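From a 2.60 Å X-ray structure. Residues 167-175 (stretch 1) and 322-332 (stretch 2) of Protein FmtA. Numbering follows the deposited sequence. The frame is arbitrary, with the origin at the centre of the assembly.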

# COMPACT_ATOMS: atom_id res chain seq x y z
N LEU A 167 -11.07 29.39 3.63
CA LEU A 167 -9.72 28.84 3.49
C LEU A 167 -9.44 27.80 4.57
O LEU A 167 -8.76 26.81 4.32
N LYS A 168 -9.96 28.05 5.77
CA LYS A 168 -9.77 27.17 6.91
C LYS A 168 -10.32 25.77 6.66
O LYS A 168 -9.72 24.79 7.10
N ASP A 169 -11.46 25.67 5.98
CA ASP A 169 -12.08 24.38 5.68
C ASP A 169 -11.27 23.56 4.67
O ASP A 169 -11.29 22.33 4.71
N LEU A 170 -10.56 24.23 3.76
CA LEU A 170 -9.61 23.55 2.88
C LEU A 170 -8.42 23.06 3.69
O LEU A 170 -8.04 21.90 3.62
N MET A 171 -7.84 23.97 4.47
CA MET A 171 -6.69 23.69 5.31
C MET A 171 -6.93 22.50 6.25
O MET A 171 -6.04 21.68 6.44
N LEU A 172 -8.14 22.41 6.80
CA LEU A 172 -8.49 21.35 7.76
C LEU A 172 -9.06 20.08 7.10
O LEU A 172 -9.43 19.14 7.81
N HIS A 173 -9.12 20.05 5.77
CA HIS A 173 -9.73 18.94 5.02
C HIS A 173 -11.20 18.70 5.39
O HIS A 173 -11.57 17.61 5.79
N GLN A 174 -12.02 19.74 5.24
CA GLN A 174 -13.47 19.63 5.48
C GLN A 174 -14.25 20.58 4.57
O GLN A 174 -15.24 21.19 4.99
N SER A 175 -13.82 20.66 3.32
CA SER A 175 -14.40 21.58 2.35
C SER A 175 -15.65 21.03 1.67
O SER A 175 -16.52 21.79 1.25
N THR A 322 -9.23 23.26 20.08
CA THR A 322 -9.66 24.62 20.35
C THR A 322 -10.39 25.19 19.15
O THR A 322 -10.26 24.69 18.04
N LYS A 323 -11.10 26.27 19.34
CA LYS A 323 -11.79 26.86 18.25
C LYS A 323 -10.84 27.11 17.09
O LYS A 323 -11.15 26.82 15.97
N GLN A 324 -9.66 27.63 17.39
CA GLN A 324 -8.67 27.97 16.37
C GLN A 324 -8.07 26.73 15.73
O GLN A 324 -8.00 26.64 14.50
N TYR A 325 -7.64 25.79 16.58
CA TYR A 325 -7.04 24.54 16.14
C TYR A 325 -7.88 23.37 16.67
O TYR A 325 -7.51 22.74 17.66
N PRO A 326 -9.04 23.11 16.04
CA PRO A 326 -9.99 22.11 16.54
C PRO A 326 -9.50 20.67 16.44
O PRO A 326 -9.85 19.85 17.28
N ASP A 327 -8.71 20.37 15.42
CA ASP A 327 -8.26 19.02 15.15
C ASP A 327 -6.77 18.90 15.41
O ASP A 327 -6.08 19.91 15.58
N GLU A 328 -6.28 17.67 15.45
CA GLU A 328 -4.85 17.41 15.55
C GLU A 328 -4.17 17.95 14.30
O GLU A 328 -3.07 18.51 14.37
N TYR A 329 -4.84 17.79 13.16
CA TYR A 329 -4.33 18.26 11.88
C TYR A 329 -4.44 19.77 11.75
O TYR A 329 -5.46 20.35 12.07
N ARG A 330 -3.36 20.40 11.29
CA ARG A 330 -3.39 21.80 10.88
C ARG A 330 -2.20 22.10 9.96
O ARG A 330 -1.11 21.54 10.14
N TYR A 331 -2.43 22.97 8.98
CA TYR A 331 -1.37 23.47 8.11
C TYR A 331 -0.43 22.37 7.60
O TYR A 331 0.78 22.53 7.59
N GLY A 332 -1.02 21.25 7.19
CA GLY A 332 -0.28 20.16 6.58
C GLY A 332 0.36 19.13 7.51
O GLY A 332 1.10 18.28 7.04

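The strongest polar link is made by Lys168. Its CA-to-CB bond points sideways, but the extended chain, t at all four chi angles, brings the ammonium group to the loop: Lys168 NZ donates a hydrogen bond to Gln324 O at 2.9 Å, and Lys323 O lies 2.9 Å from NZ as well. A long, flexible cation suits this place, where two carbonyl oxygens lie close together and the extended chain brings the charge to them.

Two weaker bonds follow. His173, the first residue past the helix to leave helical angles, has positive phi in a Schellman motif and points toward the other stretch with chi1 m; its NE2 donates a weak hydrogen bond to Tyr329 OH at 3.2 Å. Tyr329 (chi1 t) points in to meet it, the two rings lying obliquely with centroids 4.9 Å apart. The imidazole offers an N-H donor on a flat ring, and the tyrosine pairs an aromatic ring with a hydroxyl that accepts it. Met171 O lies at the edge of the Tyr329 ring, 3.5 Å from Tyr329 CE2. The backbone Tyr331 N gives a weak bond to Met171 SD, 3.3 Å away.

Met171 (t, m, m) thus serves twice: its pliable thioether accepts that bond and also lies over one face of the Tyr331 ring, with Met171 CE 4.1 Å from Tyr331 CE2. Leu172 (m, t) supplies branched apolar bulk, its CD1 4.0 Å from Pro326 CG and its CD2 3.6 Å from Tyr329 O.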

# COMPACT_ATOMS: atom_id res chain seq x y z
CB LEU A 167 -8.66 29.93 3.57
CG LEU A 167 -8.54 30.93 2.43
CD1 LEU A 167 -7.45 31.95 2.75
CD2 LEU A 167 -8.23 30.22 1.12
CB LYS A 168 -10.42 27.77 8.17
CG LYS A 168 -10.03 27.04 9.44
CD LYS A 168 -10.57 27.70 10.70
CE LYS A 168 -9.73 27.29 11.91
NZ LYS A 168 -10.41 27.54 13.21
CB ASP A 169 -13.52 24.57 5.19
CG ASP A 169 -14.47 24.94 6.31
OD1 ASP A 169 -14.03 24.98 7.48
OD2 ASP A 169 -15.66 25.20 6.03
CB LEU A 170 -9.11 24.50 1.80
CG LEU A 170 -10.11 25.11 0.83
CD1 LEU A 170 -9.43 26.21 0.04
CD2 LEU A 170 -10.66 24.06 -0.11
CB MET A 171 -6.33 24.94 6.13
CG MET A 171 -5.14 24.80 7.06
SD MET A 171 -5.56 24.11 8.67
CE MET A 171 -6.45 25.45 9.44
CB LEU A 172 -9.51 21.88 8.79
CG LEU A 172 -9.10 23.00 9.74
CD1 LEU A 172 -10.31 23.52 10.50
CD2 LEU A 172 -8.02 22.56 10.71
CB HIS A 173 -8.94 17.63 5.17
CG HIS A 173 -7.55 17.69 4.61
ND1 HIS A 173 -7.30 17.87 3.27
CD2 HIS A 173 -6.35 17.57 5.21
CE1 HIS A 173 -5.99 17.88 3.07
NE2 HIS A 173 -5.39 17.70 4.23
CB GLN A 174 -13.77 19.92 6.96
CG GLN A 174 -13.30 21.28 7.44
CD GLN A 174 -13.68 21.57 8.88
OE1 GLN A 174 -13.73 20.66 9.72
NE2 GLN A 174 -13.94 22.83 9.18
CB SER A 175 -13.36 21.92 1.29
OG SER A 175 -12.93 20.76 0.61
CB THR A 322 -8.45 25.53 20.66
OG1 THR A 322 -7.62 25.63 19.50
CG2 THR A 322 -7.64 24.97 21.82
CB LYS A 323 -12.47 28.13 18.71
CG LYS A 323 -13.07 28.95 17.60
CD LYS A 323 -14.45 28.48 17.26
CE LYS A 323 -15.15 29.46 16.33
NZ LYS A 323 -15.43 30.77 16.97
CB GLN A 324 -7.55 28.81 16.98
CG GLN A 324 -6.58 29.36 15.95
CD GLN A 324 -5.51 30.24 16.54
OE1 GLN A 324 -5.53 30.55 17.74
NE2 GLN A 324 -4.57 30.65 15.71
CB TYR A 325 -5.61 24.43 16.66
CG TYR A 325 -4.68 25.47 16.08
CD1 TYR A 325 -4.13 25.32 14.82
CD2 TYR A 325 -4.36 26.62 16.80
CE1 TYR A 325 -3.29 26.27 14.29
CE2 TYR A 325 -3.51 27.58 16.28
CZ TYR A 325 -2.97 27.40 15.02
OH TYR A 325 -2.13 28.34 14.47
CB PRO A 326 -11.21 22.31 15.65
CG PRO A 326 -10.67 22.85 14.39
CD PRO A 326 -9.53 23.73 14.79
CB ASP A 327 -8.58 18.63 13.70
CG ASP A 327 -10.05 18.85 13.33
OD1 ASP A 327 -10.88 18.63 14.23
OD2 ASP A 327 -10.36 19.28 12.20
CB GLU A 328 -4.57 15.91 15.69
CG GLU A 328 -5.06 15.32 17.00
CD GLU A 328 -4.70 13.85 17.16
OE1 GLU A 328 -4.43 13.17 16.15
OE2 GLU A 328 -4.70 13.38 18.32
CB TYR A 329 -5.10 17.59 10.74
CG TYR A 329 -4.42 17.73 9.40
CD1 TYR A 329 -3.38 16.89 9.06
CD2 TYR A 329 -4.83 18.68 8.48
CE1 TYR A 329 -2.75 16.99 7.84
CE2 TYR A 329 -4.20 18.79 7.25
CZ TYR A 329 -3.16 17.94 6.94
OH TYR A 329 -2.53 18.02 5.72
CB ARG A 330 -3.37 22.76 12.09
CG ARG A 330 -1.98 23.05 12.68
CD ARG A 330 -1.34 21.81 13.33
NE ARG A 330 -2.25 21.21 14.29
CZ ARG A 330 -2.54 21.73 15.48
NH1 ARG A 330 -1.96 22.85 15.90
NH2 ARG A 330 -3.40 21.11 16.26
CB TYR A 331 -0.58 24.58 8.84
CG TYR A 331 -1.42 25.82 9.06
CD1 TYR A 331 -1.59 26.76 8.03
CD2 TYR A 331 -2.07 26.05 10.27
CE1 TYR A 331 -2.35 27.89 8.22
CE2 TYR A 331 -2.84 27.19 10.47
CZ TYR A 331 -2.98 28.10 9.44
OH TYR A 331 -3.75 29.23 9.62